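Local coordinates for protein AvrRpt2 (Erwinia amylovora, PDB 6HQZ) that acts as a papain-like cysteine protease of the C70 family, a type III effector of the fire blight bacterium that induces resistance in Malus × robusta 5, at residues W21-C24 against T25-G29; P36-G39 against L40-Y44; D57-R60 against L61-N64; S71-S75 against R76-A80. All coordinates share one frame; numbering follows the deposited sequence.

Contact 1: residues W21-C24 against T25-G29; sequences WYAC and TRMLG
W21 and T25 sit one turn apart on helix 19-27, where T25 N reaches W21 O at 2.9 Å and Y22 and A23 pair in the same i to i+4 way with R26 and M27. The last bond of the series, L28 N to C24 O, is more bent, with an N-H...O angle of 137°.

T25 carries the main side-chain contact, and its two branches do different jobs. With chi1 at 53°, OG1 is swung back over the preceding turn, 2.8 Å from W21 O and 3.1 Å from Y22 O, both within reach of its single proton. The methyl CG2 goes the other way, onto the W21 indole, and stands 3.8 Å from the centroid of the six-membered ring, almost on the ring normal, as a CH-pi contact. The indole is also held through NE1, which bonds to S34 O.

Further along, M27 bends at its thioether so that CE comes 4.2 Å from C24 SG and 4.4 Å from A23 CB. This side of the helix packs on M94, M106 and V108 of the sheet. G29, with positive phi, ends the helix in a Schellman motif. A buried helix laid against an antiparallel sheet is consistent with the central helix of the papain-like fold.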
ATOM      1  N   TRP A  21     -18.464  17.603   3.063  1.00 26.77           N
ATOM      2  CA  TRP A  21     -17.414  17.930   2.067  1.00 28.36           C
ATOM      3  C   TRP A  21     -16.218  18.704   2.699  1.00 29.78           C
ATOM      4  O   TRP A  21     -15.014  18.391   2.447  1.00 29.80           O
ATOM      5  CB  TRP A  21     -18.013  18.687   0.879  1.00 30.73           C
ATOM      6  CG  TRP A  21     -16.965  19.435   0.011  1.00 33.46           C
ATOM      7  CD1 TRP A  21     -16.530  20.716   0.157  1.00 36.65           C
ATOM      8  CD2 TRP A  21     -16.244  18.886  -1.082  1.00 34.21           C
ATOM      9  NE1 TRP A  21     -15.571  21.002  -0.802  1.00 38.26           N
ATOM     10  CE2 TRP A  21     -15.403  19.902  -1.593  1.00 36.88           C
ATOM     11  CE3 TRP A  21     -16.288  17.664  -1.727  1.00 34.50           C
ATOM     12  CZ2 TRP A  21     -14.558  19.700  -2.671  1.00 38.36           C
ATOM     13  CZ3 TRP A  21     -15.445  17.460  -2.808  1.00 35.57           C
ATOM     14  CH2 TRP A  21     -14.600  18.467  -3.267  1.00 38.16           C
ATOM     15  N   TYR A  22     -16.548  19.718   3.478  1.00 30.04           N
ATOM     16  CA  TYR A  22     -15.485  20.580   4.014  1.00 32.53           C
ATOM     17  C   TYR A  22     -14.699  19.802   5.039  1.00 30.89           C
ATOM     18  O   TYR A  22     -13.450  19.902   5.064  1.00 30.97           O
ATOM     19  CB  TYR A  22     -16.013  21.888   4.577  1.00 34.95           C
ATOM     20  CG  TYR A  22     -16.693  22.702   3.504  1.00 37.46           C
ATOM     21  CD1 TYR A  22     -15.931  23.422   2.575  1.00 39.49           C
ATOM     22  CD2 TYR A  22     -18.086  22.746   3.379  1.00 37.63           C
ATOM     23  CE1 TYR A  22     -16.523  24.182   1.574  1.00 41.44           C
ATOM     24  CE2 TYR A  22     -18.695  23.505   2.376  1.00 40.10           C
ATOM     25  CZ  TYR A  22     -17.897  24.227   1.493  1.00 41.78           C
ATOM     26  OH  TYR A  22     -18.450  24.953   0.502  1.00 44.66           O
ATOM     27  N   ALA A  23     -15.405  19.009   5.842  1.00 28.38           N
ATOM     28  CA  ALA A  23     -14.714  18.192   6.818  1.00 27.38           C
ATOM     29  C   ALA A  23     -13.772  17.169   6.171  1.00 25.95           C
ATOM     30  O   ALA A  23     -12.611  17.050   6.621  1.00 27.80           O
ATOM     31  CB  ALA A  23     -15.673  17.513   7.768  1.00 26.00           C
ATOM     32  N   CYS A  24     -14.254  16.433   5.160  1.00 24.44           N
ATOM     33  CA  CYS A  24     -13.461  15.413   4.507  1.00 25.03           C
ATOM     34  C   CYS A  24     -12.244  16.046   3.798  1.00 27.88           C
ATOM     35  O   CYS A  24     -11.159  15.511   3.876  1.00 27.73           O
ATOM     36  CB  CYS A  24     -14.320  14.573   3.524  1.00 25.78           C
ATOM     37  SG  CYS A  24     -15.503  13.515   4.403  1.00 24.32           S
ATOM     38  N   THR A  25     -12.441  17.132   3.087  1.00 28.49           N
ATOM     39  CA  THR A  25     -11.336  17.731   2.359  1.00 32.13           C
ATOM     40  C   THR A  25     -10.283  18.267   3.386  1.00 33.46           C
ATOM     41  O   THR A  25      -9.096  18.039   3.148  1.00 35.17           O
ATOM     42  CB  THR A  25     -11.775  18.811   1.369  1.00 33.44           C
ATOM     43  OG1 THR A  25     -12.580  19.765   2.041  1.00 34.62           O
ATOM     44  CG2 THR A  25     -12.510  18.245   0.246  1.00 31.63           C
ATOM     45  N   ARG A  26     -10.726  18.806   4.538  1.00 34.33           N
ATOM     46  CA  ARG A  26      -9.822  19.212   5.633  1.00 37.02           C
ATOM     47  C   ARG A  26      -9.059  18.016   6.236  1.00 34.88           C
ATOM     48  O   ARG A  26      -7.832  18.113   6.471  1.00 33.27           O
ATOM     49  CB  ARG A  26     -10.519  20.044   6.746  1.00 39.48           C
ATOM     50  CG  ARG A  26      -9.587  21.028   7.451  1.00 46.75           C
ATOM     51  CD  ARG A  26     -10.276  22.186   8.225  1.00 52.23           C
ATOM     52  NE  ARG A  26     -11.683  22.330   7.832  1.00 54.21           N
ATOM     53  CZ  ARG A  26     -12.692  22.668   8.631  1.00 55.88           C
ATOM     54  NH1 ARG A  26     -12.489  22.997   9.903  1.00 57.65           N
ATOM     55  NH2 ARG A  26     -13.921  22.708   8.120  1.00 54.39           N
ATOM     56  N   MET A  27      -9.736  16.874   6.393  1.00 30.32           N
ATOM     57  CA  MET A  27      -9.063  15.663   6.840  1.00 30.71           C
ATOM     58  C   MET A  27      -8.006  15.187   5.854  1.00 31.33           C
ATOM     59  O   MET A  27      -7.028  14.580   6.290  1.00 33.08           O
ATOM     60  CB  MET A  27     -10.028  14.540   7.184  1.00 27.65           C
ATOM     61  CG  MET A  27     -10.902  14.861   8.362  1.00 27.10           C
ATOM     62  SD  MET A  27     -11.874  13.446   8.899  1.00 25.05           S
ATOM     63  CE  MET A  27     -13.410  13.704   8.044  1.00 25.29           C
ATOM     64  N   LEU A  28      -8.179  15.502   4.571  1.00 31.54           N
ATOM     65  CA  LEU A  28      -7.194  15.140   3.526  1.00 33.98           C
ATOM     66  C   LEU A  28      -5.985  16.122   3.443  1.00 36.24           C
ATOM     67  O   LEU A  28      -5.112  15.943   2.573  1.00 36.57           O
ATOM     68  CB  LEU A  28      -7.855  15.027   2.157  1.00 33.67           C
ATOM     69  CG  LEU A  28      -8.191  13.616   1.673  1.00 32.96           C
ATOM     70  CD1 LEU A  28      -9.034  12.741   2.613  1.00 31.18           C
ATOM     71  CD2 LEU A  28      -8.827  13.683   0.302  1.00 33.66           C
ATOM     72  N   GLY A  29      -6.014  17.181   4.251  1.00 37.21           N
ATOM     73  CA  GLY A  29      -4.976  18.239   4.302  1.00 40.98           C
ATOM     74  C   GLY A  29      -5.283  19.520   3.510  1.00 42.78           C
ATOM     75  O   GLY A  29      -4.478  20.422   3.514  1.00 43.96           O
TER

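Contact 2: residues P36-G39 against L40-Y44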
ATOM      1  N   PRO A  36     -19.114  21.447  -4.312  1.00 47.91           N
ATOM      2  CA  PRO A  36     -20.121  21.206  -5.316  1.00 50.06           C
ATOM      3  C   PRO A  36     -21.351  22.067  -5.058  1.00 53.29           C
ATOM      4  O   PRO A  36     -21.762  22.287  -3.899  1.00 53.27           O
ATOM      5  CB  PRO A  36     -20.410  19.734  -5.152  1.00 47.34           C
ATOM      6  CG  PRO A  36     -19.107  19.187  -4.593  1.00 45.71           C
ATOM      7  CD  PRO A  36     -18.756  20.219  -3.594  1.00 45.75           C
ATOM      8  N   ARG A  37     -21.891  22.568  -6.147  1.00 55.07           N
ATOM      9  CA  ARG A  37     -22.891  23.609  -6.107  1.00 58.82           C
ATOM     10  C   ARG A  37     -24.232  22.974  -5.719  1.00 56.98           C
ATOM     11  O   ARG A  37     -25.071  23.581  -5.041  1.00 57.10           O
ATOM     12  CB  ARG A  37     -22.950  24.275  -7.484  1.00 62.56           C
ATOM     13  CG  ARG A  37     -23.636  25.634  -7.513  1.00 68.33           C
ATOM     14  CD  ARG A  37     -24.085  26.041  -8.916  1.00 71.93           C
ATOM     15  NE  ARG A  37     -25.390  26.735  -8.879  1.00 77.38           N
ATOM     16  CZ  ARG A  37     -26.598  26.146  -8.881  1.00 77.93           C
ATOM     17  NH1 ARG A  37     -26.736  24.816  -8.926  1.00 75.81           N
ATOM     18  NH2 ARG A  37     -27.694  26.898  -8.836  1.00 81.61           N
ATOM     19  N   LEU A  38     -24.438  21.737  -6.165  1.00 54.90           N
ATOM     20  CA  LEU A  38     -25.626  21.005  -5.772  1.00 53.81           C
ATOM     21  C   LEU A  38     -25.182  20.023  -4.648  1.00 48.87           C
ATOM     22  O   LEU A  38     -23.980  19.877  -4.312  1.00 48.75           O
ATOM     23  CB  LEU A  38     -26.322  20.325  -6.988  1.00 54.55           C
ATOM     24  CG  LEU A  38     -26.952  21.136  -8.152  1.00 59.15           C
ATOM     25  CD1 LEU A  38     -27.428  20.189  -9.259  1.00 59.44           C
ATOM     26  CD2 LEU A  38     -28.105  22.079  -7.761  1.00 61.17           C
ATOM     27  N   GLY A  39     -26.166  19.369  -4.072  1.00 45.93           N
ATOM     28  CA  GLY A  39     -25.954  18.484  -2.963  1.00 42.78           C
ATOM     29  C   GLY A  39     -25.302  17.171  -3.302  1.00 39.96           C
ATOM     30  O   GLY A  39     -24.854  16.894  -4.441  1.00 38.30           O
ATOM     31  N   LEU A  40     -25.276  16.356  -2.271  1.00 37.22           N
ATOM     32  CA  LEU A  40     -24.707  15.046  -2.336  1.00 36.80           C
ATOM     33  C   LEU A  40     -25.393  14.067  -3.313  1.00 35.46           C
ATOM     34  O   LEU A  40     -24.673  13.357  -4.073  1.00 32.30           O
ATOM     35  CB  LEU A  40     -24.690  14.457  -0.941  1.00 36.96           C
ATOM     36  CG  LEU A  40     -23.712  15.109   0.015  1.00 39.50           C
ATOM     37  CD1 LEU A  40     -23.615  14.262   1.280  1.00 41.29           C
ATOM     38  CD2 LEU A  40     -22.327  15.238  -0.584  1.00 37.55           C
ATOM     39  N   PRO A  41     -26.740  13.973  -3.264  1.00 36.70           N
ATOM     40  CA  PRO A  41     -27.398  13.090  -4.259  1.00 38.22           C
ATOM     41  C   PRO A  41     -27.034  13.408  -5.708  1.00 38.94           C
ATOM     42  O   PRO A  41     -26.829  12.492  -6.496  1.00 39.62           O
ATOM     43  CB  PRO A  41     -28.895  13.333  -4.052  1.00 40.25           C
ATOM     44  CG  PRO A  41     -29.025  14.096  -2.777  1.00 40.76           C
ATOM     45  CD  PRO A  41     -27.712  14.569  -2.311  1.00 38.45           C
ATOM     46  N   GLU A  42     -26.890  14.686  -6.002  1.00 38.70           N
ATOM     47  CA  GLU A  42     -26.570  15.112  -7.364  1.00 41.19           C
ATOM     48  C   GLU A  42     -25.102  14.836  -7.742  1.00 39.38           C
ATOM     49  O   GLU A  42     -24.763  14.501  -8.898  1.00 39.82           O
ATOM     50  CB  GLU A  42     -26.980  16.572  -7.544  1.00 44.83           C
ATOM     51  CG  GLU A  42     -28.504  16.761  -7.449  1.00 48.79           C
ATOM     52  CD  GLU A  42     -29.086  16.711  -6.028  1.00 49.72           C
ATOM     53  OE1 GLU A  42     -28.333  16.961  -5.037  1.00 47.83           O
ATOM     54  OE2 GLU A  42     -30.322  16.435  -5.920  1.00 53.50           O
ATOM     55  N   LEU A  43     -24.246  14.983  -6.745  1.00 36.74           N
ATOM     56  CA  LEU A  43     -22.845  14.711  -6.887  1.00 36.90           C
ATOM     57  C   LEU A  43     -22.643  13.206  -7.081  1.00 35.30           C
ATOM     58  O   LEU A  43     -21.810  12.832  -7.886  1.00 35.13           O
ATOM     59  CB  LEU A  43     -22.079  15.186  -5.644  1.00 35.28           C
ATOM     60  CG  LEU A  43     -20.588  14.848  -5.593  1.00 34.98           C
ATOM     61  CD1 LEU A  43     -19.924  15.510  -6.766  1.00 36.66           C
ATOM     62  CD2 LEU A  43     -19.946  15.238  -4.281  1.00 33.18           C
ATOM     63  N   TYR A  44     -23.400  12.356  -6.368  1.00 33.03           N
ATOM     64  CA  TYR A  44     -23.061  10.926  -6.321  1.00 33.09           C
ATOM     65  C   TYR A  44     -24.001  10.010  -7.043  1.00 34.34           C
ATOM     66  O   TYR A  44     -23.664   8.825  -7.303  1.00 34.60           O
ATOM     67  CB  TYR A  44     -22.917  10.467  -4.867  1.00 31.28           C
ATOM     68  CG  TYR A  44     -21.664  10.943  -4.256  1.00 29.76           C
ATOM     69  CD1 TYR A  44     -20.433  10.622  -4.794  1.00 29.61           C
ATOM     70  CD2 TYR A  44     -21.681  11.747  -3.133  1.00 30.11           C
ATOM     71  CE1 TYR A  44     -19.241  11.098  -4.241  1.00 29.85           C
ATOM     72  CE2 TYR A  44     -20.515  12.213  -2.570  1.00 30.53           C
ATOM     73  CZ  TYR A  44     -19.273  11.895  -3.103  1.00 30.30           C
ATOM     74  OH  TYR A  44     -18.092  12.386  -2.543  1.00 29.24           O
TER
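G39 takes the N-cap position of helix 40-45, and its carbonyl receives the first helical bond here: L43 N lies 3.1 Å from G39 O, in the carbonyl plane, with an N-H...O angle of 149°. The loop P36-G39 leads into this turn, so side chains from both segments meet beside the helix start.

On one flank L38 lies across E42 at about a right angle. Its CB is 3.9 Å from E42 CB, while L38 CD1 meets E42 CG at 4.0 Å, so the aliphatic part of the glutamate does the packing. A bend at chi2 (76°) then curls the carboxylate back over the helix start, leaving E42 OE1 3.4 Å from G39 N, where a negative charge would suit the helix dipole.

On another flank the P36 ring meets L43 obliquely, CG to CD2 at 4.0 Å. L43 holds its CG anti to the backbone N (chi1 175°), and this also places CG over the centre of the neighbouring Y44 ring.

Around this helix start, P36 and L43 both touch Q54 of helix 49-65, and L43 O accepts a bond from H147 NE2. L40 and Y44 rest on W104 and M106, so the short helix is wedged between helix 49-65 and strand 104-113.

Contact 3: residues D57-R60 against L61-N64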
ATOM      1  N   ASP A  57     -18.448  20.222 -12.909  1.00 53.51           N
ATOM      2  CA  ASP A  57     -18.168  20.964 -11.670  1.00 53.94           C
ATOM      3  C   ASP A  57     -17.128  20.290 -10.793  1.00 50.07           C
ATOM      4  O   ASP A  57     -16.196  20.914 -10.310  1.00 50.78           O
ATOM      5  CB  ASP A  57     -19.436  21.138 -10.829  1.00 54.48           C
ATOM      6  CG  ASP A  57     -20.403  22.117 -11.420  1.00 58.83           C
ATOM      7  OD1 ASP A  57     -20.033  22.901 -12.325  1.00 64.09           O
ATOM      8  OD2 ASP A  57     -21.576  22.106 -10.964  1.00 61.58           O
ATOM      9  N   VAL A  58     -17.280  19.005 -10.595  1.00 46.83           N
ATOM     10  CA  VAL A  58     -16.319  18.270  -9.796  1.00 44.39           C
ATOM     11  C   VAL A  58     -14.930  18.124 -10.429  1.00 44.08           C
ATOM     12  O   VAL A  58     -13.937  18.158  -9.720  1.00 42.32           O
ATOM     13  CB  VAL A  58     -16.858  16.883  -9.453  1.00 43.03           C
ATOM     14  CG1 VAL A  58     -15.868  16.090  -8.621  1.00 41.53           C
ATOM     15  CG2 VAL A  58     -18.128  17.048  -8.644  1.00 43.45           C
ATOM     16  N   LEU A  59     -14.852  17.908 -11.739  1.00 44.96           N
ATOM     17  CA  LEU A  59     -13.534  17.871 -12.401  1.00 46.37           C
ATOM     18  C   LEU A  59     -12.794  19.196 -12.240  1.00 47.97           C
ATOM     19  O   LEU A  59     -11.578  19.214 -11.979  1.00 47.15           O
ATOM     20  CB  LEU A  59     -13.633  17.460 -13.886  1.00 47.82           C
ATOM     21  CG  LEU A  59     -13.918  15.960 -14.061  1.00 46.36           C
ATOM     22  CD1 LEU A  59     -14.127  15.627 -15.509  1.00 47.43           C
ATOM     23  CD2 LEU A  59     -12.806  15.087 -13.451  1.00 45.66           C
ATOM     24  N   ARG A  60     -13.529  20.291 -12.384  1.00 49.88           N
ATOM     25  CA  ARG A  60     -12.966  21.623 -12.149  1.00 52.64           C
ATOM     26  C   ARG A  60     -12.378  21.782 -10.730  1.00 51.23           C
ATOM     27  O   ARG A  60     -11.248  22.262 -10.560  1.00 52.90           O
ATOM     28  CB  ARG A  60     -14.019  22.695 -12.380  1.00 54.63           C
ATOM     29  CG  ARG A  60     -13.473  24.111 -12.226  1.00 58.52           C
ATOM     30  CD  ARG A  60     -14.544  25.076 -11.794  1.00 59.99           C
ATOM     31  NE  ARG A  60     -15.397  25.416 -12.919  1.00 63.06           N
ATOM     32  CZ  ARG A  60     -16.110  26.548 -13.021  1.00 67.53           C
ATOM     33  NH1 ARG A  60     -16.115  27.459 -12.035  1.00 68.53           N
ATOM     34  NH2 ARG A  60     -16.843  26.785 -14.116  1.00 69.74           N
ATOM     35  N   LEU A  61     -13.152  21.428  -9.722  1.00 48.66           N
ATOM     36  CA  LEU A  61     -12.664  21.455  -8.332  1.00 47.99           C
ATOM     37  C   LEU A  61     -11.397  20.652  -8.161  1.00 46.76           C
ATOM     38  O   LEU A  61     -10.424  21.135  -7.575  1.00 48.18           O
ATOM     39  CB  LEU A  61     -13.729  20.948  -7.340  1.00 46.60           C
ATOM     40  CG  LEU A  61     -14.655  21.993  -6.732  1.00 49.18           C
ATOM     41  CD1 LEU A  61     -15.960  21.366  -6.235  1.00 48.08           C
ATOM     42  CD2 LEU A  61     -13.956  22.730  -5.602  1.00 50.20           C
ATOM     43  N   MET A  62     -11.412  19.424  -8.693  1.00 45.20           N
ATOM     44  CA  MET A  62     -10.260  18.520  -8.646  1.00 45.50           C
ATOM     45  C   MET A  62      -8.992  19.182  -9.260  1.00 49.69           C
ATOM     46  O   MET A  62      -7.917  19.207  -8.618  1.00 50.62           O
ATOM     47  CB  MET A  62     -10.611  17.183  -9.335  1.00 44.11           C
ATOM     48  CG  MET A  62     -11.589  16.320  -8.566  1.00 42.64           C
ATOM     49  SD  MET A  62     -12.389  15.053  -9.577  1.00 42.57           S
ATOM     50  CE  MET A  62     -10.942  14.130 -10.146  1.00 42.56           C
ATOM     51  N   ARG A  63      -9.139  19.756 -10.458  1.00 51.63           N
ATOM     52  CA  ARG A  63      -8.060  20.470 -11.132  1.00 55.43           C
ATOM     53  C   ARG A  63      -7.551  21.604 -10.254  1.00 56.73           C
ATOM     54  O   ARG A  63      -6.360  21.739 -10.051  1.00 58.90           O
ATOM     55  CB  ARG A  63      -8.564  21.017 -12.464  1.00 58.99           C
ATOM     56  CG  ARG A  63      -7.556  21.761 -13.348  1.00 64.62           C
ATOM     57  CD  ARG A  63      -8.100  22.138 -14.744  1.00 68.16           C
ATOM     58  NE  ARG A  63      -8.891  21.012 -15.221  1.00 67.74           N
ATOM     59  CZ  ARG A  63     -10.235  20.911 -15.245  1.00 66.32           C
ATOM     60  NH1 ARG A  63     -11.024  21.948 -14.941  1.00 67.74           N
ATOM     61  NH2 ARG A  63     -10.793  19.766 -15.661  1.00 61.74           N
ATOM     62  N   ASN A  64      -8.470  22.395  -9.716  1.00 56.28           N
ATOM     63  CA  ASN A  64      -8.142  23.575  -8.909  1.00 57.67           C
ATOM     64  C   ASN A  64      -7.561  23.330  -7.547  1.00 55.72           C
ATOM     65  O   ASN A  64      -6.834  24.207  -7.062  1.00 57.98           O
ATOM     66  CB  ASN A  64      -9.368  24.482  -8.755  1.00 58.32           C
ATOM     67  CG  ASN A  64      -9.693  25.196 -10.050  1.00 61.73           C
ATOM     68  OD1 ASN A  64      -8.950  25.075 -11.004  1.00 63.83           O
ATOM     69  ND2 ASN A  64     -10.798  25.926 -10.096  1.00 63.34           N
TER
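L61 and D57 begin a run of four regular i to i+4 bonds near the end of the long alpha helix 49-65. L61 N points at D57 O over 3.1 Å with an N-H...O angle of 169°, and the leucine side chain leans back along that same carbonyl before going on to pack against P36, outside the helix.

M62 comes next, its N 3.0 Å from V58 O. Its thioether turns at chi3 (59°), and the bend lets one side chain serve two neighbours: SD touches V58 CG1 at 3.8 Å, while CE reaches L59 CD2 at 3.9 Å. Both meetings are oblique. V58 and M62 form the buried face of this turn.

R63, bonded through its N to L59 O, is exposed and folds back on its own helix rather than stretching outward. The guanidinium passes over L59 O, which lies 3.7 Å from its plane and toward the rim of the group. No hydrogen bond forms, but the partial charges would attract. R60 and R63 keep their charged atoms apart, 5.9 Å from R60 NE to R63 NH1.

N64 closes the walk with its N on R60 O. Its side chain runs alongside that of R60 and points the same way, N64 ND2 lying 3.9 Å from R60 CG.

Contact 4: residues S71-S75 against R76-A80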
ATOM      1  N   SER A  71      -9.600   5.048 -10.030  1.00 34.14           N
ATOM      2  CA  SER A  71     -10.257   4.313 -11.090  1.00 35.33           C
ATOM      3  C   SER A  71     -10.996   3.165 -10.514  1.00 34.24           C
ATOM      4  O   SER A  71     -10.400   2.266  -9.906  1.00 34.26           O
ATOM      5  CB  SER A  71      -9.264   3.735 -12.093  1.00 38.95           C
ATOM      6  OG  SER A  71      -8.687   4.802 -12.761  1.00 42.68           O
ATOM      7  N   LEU A  72     -12.308   3.205 -10.683  1.00 33.04           N
ATOM      8  CA  LEU A  72     -13.177   2.206 -10.131  1.00 31.66           C
ATOM      9  C   LEU A  72     -13.168   0.907 -10.894  1.00 33.40           C
ATOM     10  O   LEU A  72     -13.274   0.895 -12.117  1.00 32.92           O
ATOM     11  CB  LEU A  72     -14.612   2.743 -10.065  1.00 31.28           C
ATOM     12  CG  LEU A  72     -14.727   3.990  -9.173  1.00 29.75           C
ATOM     13  CD1 LEU A  72     -16.180   4.463  -9.180  1.00 29.51           C
ATOM     14  CD2 LEU A  72     -14.296   3.742  -7.724  1.00 29.98           C
ATOM     15  N   PRO A  73     -13.142  -0.206 -10.184  1.00 33.40           N
ATOM     16  CA  PRO A  73     -13.151  -1.488 -10.897  1.00 36.28           C
ATOM     17  C   PRO A  73     -14.504  -1.827 -11.547  1.00 36.56           C
ATOM     18  O   PRO A  73     -15.585  -1.519 -11.013  1.00 33.83           O
ATOM     19  CB  PRO A  73     -12.844  -2.487  -9.772  1.00 37.18           C
ATOM     20  CG  PRO A  73     -13.273  -1.809  -8.536  1.00 34.03           C
ATOM     21  CD  PRO A  73     -12.979  -0.387  -8.737  1.00 32.52           C
ATOM     22  N   GLU A  74     -14.412  -2.481 -12.687  1.00 38.16           N
ATOM     23  CA  GLU A  74     -15.561  -2.854 -13.500  1.00 40.70           C
ATOM     24  C   GLU A  74     -16.481  -3.758 -12.736  1.00 39.85           C
ATOM     25  O   GLU A  74     -17.684  -3.725 -12.936  1.00 39.02           O
ATOM     26  CB  GLU A  74     -15.115  -3.598 -14.763  1.00 45.98           C
ATOM     27  CG  GLU A  74     -15.215  -2.829 -16.046  1.00 50.13           C
ATOM     28  CD  GLU A  74     -14.801  -3.673 -17.274  1.00 54.78           C
ATOM     29  OE1 GLU A  74     -15.377  -4.797 -17.542  1.00 57.98           O
ATOM     30  OE2 GLU A  74     -13.899  -3.176 -18.008  1.00 58.74           O
ATOM     31  N   SER A  75     -15.892  -4.574 -11.854  1.00 38.91           N
ATOM     32  CA  SER A  75     -16.600  -5.589 -11.105  1.00 38.28           C
ATOM     33  C   SER A  75     -17.475  -4.957 -10.022  1.00 35.31           C
ATOM     34  O   SER A  75     -18.266  -5.647  -9.412  1.00 34.50           O
ATOM     35  CB  SER A  75     -15.557  -6.469 -10.402  1.00 39.05           C
ATOM     36  OG  SER A  75     -14.774  -5.613  -9.547  1.00 37.78           O
ATOM     37  N   ARG A  76     -17.295  -3.660  -9.745  1.00 34.90           N
ATOM     38  CA  ARG A  76     -17.983  -3.000  -8.631  1.00 33.92           C
ATOM     39  C   ARG A  76     -17.725  -3.680  -7.293  1.00 34.09           C
ATOM     40  O   ARG A  76     -18.644  -3.814  -6.470  1.00 32.39           O
ATOM     41  CB  ARG A  76     -19.487  -2.964  -8.854  1.00 36.43           C
ATOM     42  CG  ARG A  76     -19.963  -2.425 -10.172  1.00 40.72           C
ATOM     43  CD  ARG A  76     -20.118  -0.947 -10.109  1.00 42.05           C
ATOM     44  NE  ARG A  76     -21.331  -0.363 -10.712  1.00 44.37           N
ATOM     45  CZ  ARG A  76     -22.537  -0.256 -10.140  1.00 42.61           C
ATOM     46  NH1 ARG A  76     -22.881  -0.830  -8.996  1.00 42.47           N
ATOM     47  NH2 ARG A  76     -23.430   0.436 -10.777  1.00 45.77           N
ATOM     48  N   GLN A  77     -16.489  -4.118  -7.070  1.00 33.77           N
ATOM     49  CA  GLN A  77     -16.096  -4.695  -5.805  1.00 34.42           C
ATOM     50  C   GLN A  77     -14.574  -4.453  -5.569  1.00 33.57           C
ATOM     51  O   GLN A  77     -13.786  -4.685  -6.450  1.00 34.24           O
ATOM     52  CB  GLN A  77     -16.343  -6.181  -5.917  1.00 40.41           C
ATOM     53  CG  GLN A  77     -16.589  -6.933  -4.652  1.00 44.71           C
ATOM     54  CD  GLN A  77     -17.214  -8.281  -4.971  1.00 50.40           C
ATOM     55  OE1 GLN A  77     -18.439  -8.490  -4.808  1.00 53.73           O
ATOM     56  NE2 GLN A  77     -16.402  -9.181  -5.479  1.00 53.03           N
ATOM     57  N   PHE A  78     -14.184  -4.000  -4.390  1.00 31.24           N
ATOM     58  CA  PHE A  78     -12.807  -3.936  -3.935  1.00 31.91           C
ATOM     59  C   PHE A  78     -12.525  -5.055  -2.957  1.00 32.98           C
ATOM     60  O   PHE A  78     -13.368  -5.418  -2.116  1.00 32.97           O
ATOM     61  CB  PHE A  78     -12.506  -2.607  -3.202  1.00 30.77           C
ATOM     62  CG  PHE A  78     -12.427  -1.418  -4.089  1.00 28.83           C
ATOM     63  CD1 PHE A  78     -11.317  -1.167  -4.809  1.00 31.07           C
ATOM     64  CD2 PHE A  78     -13.488  -0.530  -4.183  1.00 28.13           C
ATOM     65  CE1 PHE A  78     -11.246  -0.087  -5.654  1.00 30.97           C
ATOM     66  CE2 PHE A  78     -13.436   0.550  -5.016  1.00 26.86           C
ATOM     67  CZ  PHE A  78     -12.308   0.806  -5.706  1.00 29.95           C
ATOM     68  N   SER A  79     -11.282  -5.526  -2.983  1.00 33.79           N
ATOM     69  CA  SER A  79     -10.792  -6.395  -1.932  1.00 34.65           C
ATOM     70  C   SER A  79     -10.176  -5.557  -0.810  1.00 33.50           C
ATOM     71  O   SER A  79      -9.740  -4.394  -1.011  1.00 31.92           O
ATOM     72  CB  SER A  79      -9.760  -7.357  -2.487  1.00 36.34           C
ATOM     73  OG  SER A  79      -8.671  -6.620  -3.003  1.00 37.15           O
ATOM     74  N   ALA A  80     -10.129  -6.168   0.371  1.00 35.24           N
ATOM     75  CA  ALA A  80      -9.335  -5.639   1.497  1.00 34.71           C
ATOM     76  C   ALA A  80      -7.926  -5.278   1.054  1.00 36.50           C
ATOM     77  O   ALA A  80      -7.479  -4.153   1.326  1.00 37.04           O
ATOM     78  CB  ALA A  80      -9.299  -6.638   2.668  1.00 36.43           C
TER
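R76 N donates to P73 O over 3.0 Å, the bond that closes the type I beta turn P73-R76. The N-H points well at the oxygen, at 160°, yet the donor stands far above the carbonyl plane, 56° out of it, and so misses the lone pairs. R76 itself then takes a left-handed backbone conformation, and the chain leaves the turn nearly at right angles to its way in.

S75, at the third turn position, adds a second, weak link. With OG tucked between its backbone N and carbonyl carbon, the hydroxyl faces the outgoing chain, and Q77 N reaches OG at 3.4 Å with a bent N-H...O angle of 136°.

The apolar part lies on the inner side of the bend, where P73 covers F78. P73 CG stands 4.0 Å from the F78 ring centroid, close to the normal, as a CH-pi contact shifted toward the rim. P73 CD presses against F78 CZ at 3.3 Å, a tight approach, and the two side chains cross at about a right angle. L72 adds to this from the ring edge, its CD2 lying 4.1 Å from F78 CZ. The buried phenyl continues inward onto M149, L83 and L86, while F78 N bonds to N138 OD1.

Beyond it, the S79 hydroxyl bonds to E82 N as the N-cap of helix 80-90. The whole is a surface connection from strand 67-69 to that helix: a type I turn, a proline packed by CH-pi contact on a phenylalanine, and a serine cap.

In the fold
Contacts 1, 2 and 3 form one packed group, with P36 and W21 at its middle. W21 CD2 meets P36 CD at 3.8 Å, joining contact 1 to contact 2, and L61 CD1 of contact 3 lies 3.7 Å from P36 N and 4.2 Å from W21 CZ2. Contacts 2 and 3 also meet through L43 and V58, and their centres are about 13 Å apart. Contact 4 stands away: its centre is about 24 Å from that of contact 1, across the middle of the chain, and its nearest atoms are about 9 Å from contacts 2 and 3. In papain-like proteases the central helix carries the catalytic cysteine near its start, so contact 1 probably lies close to the active site.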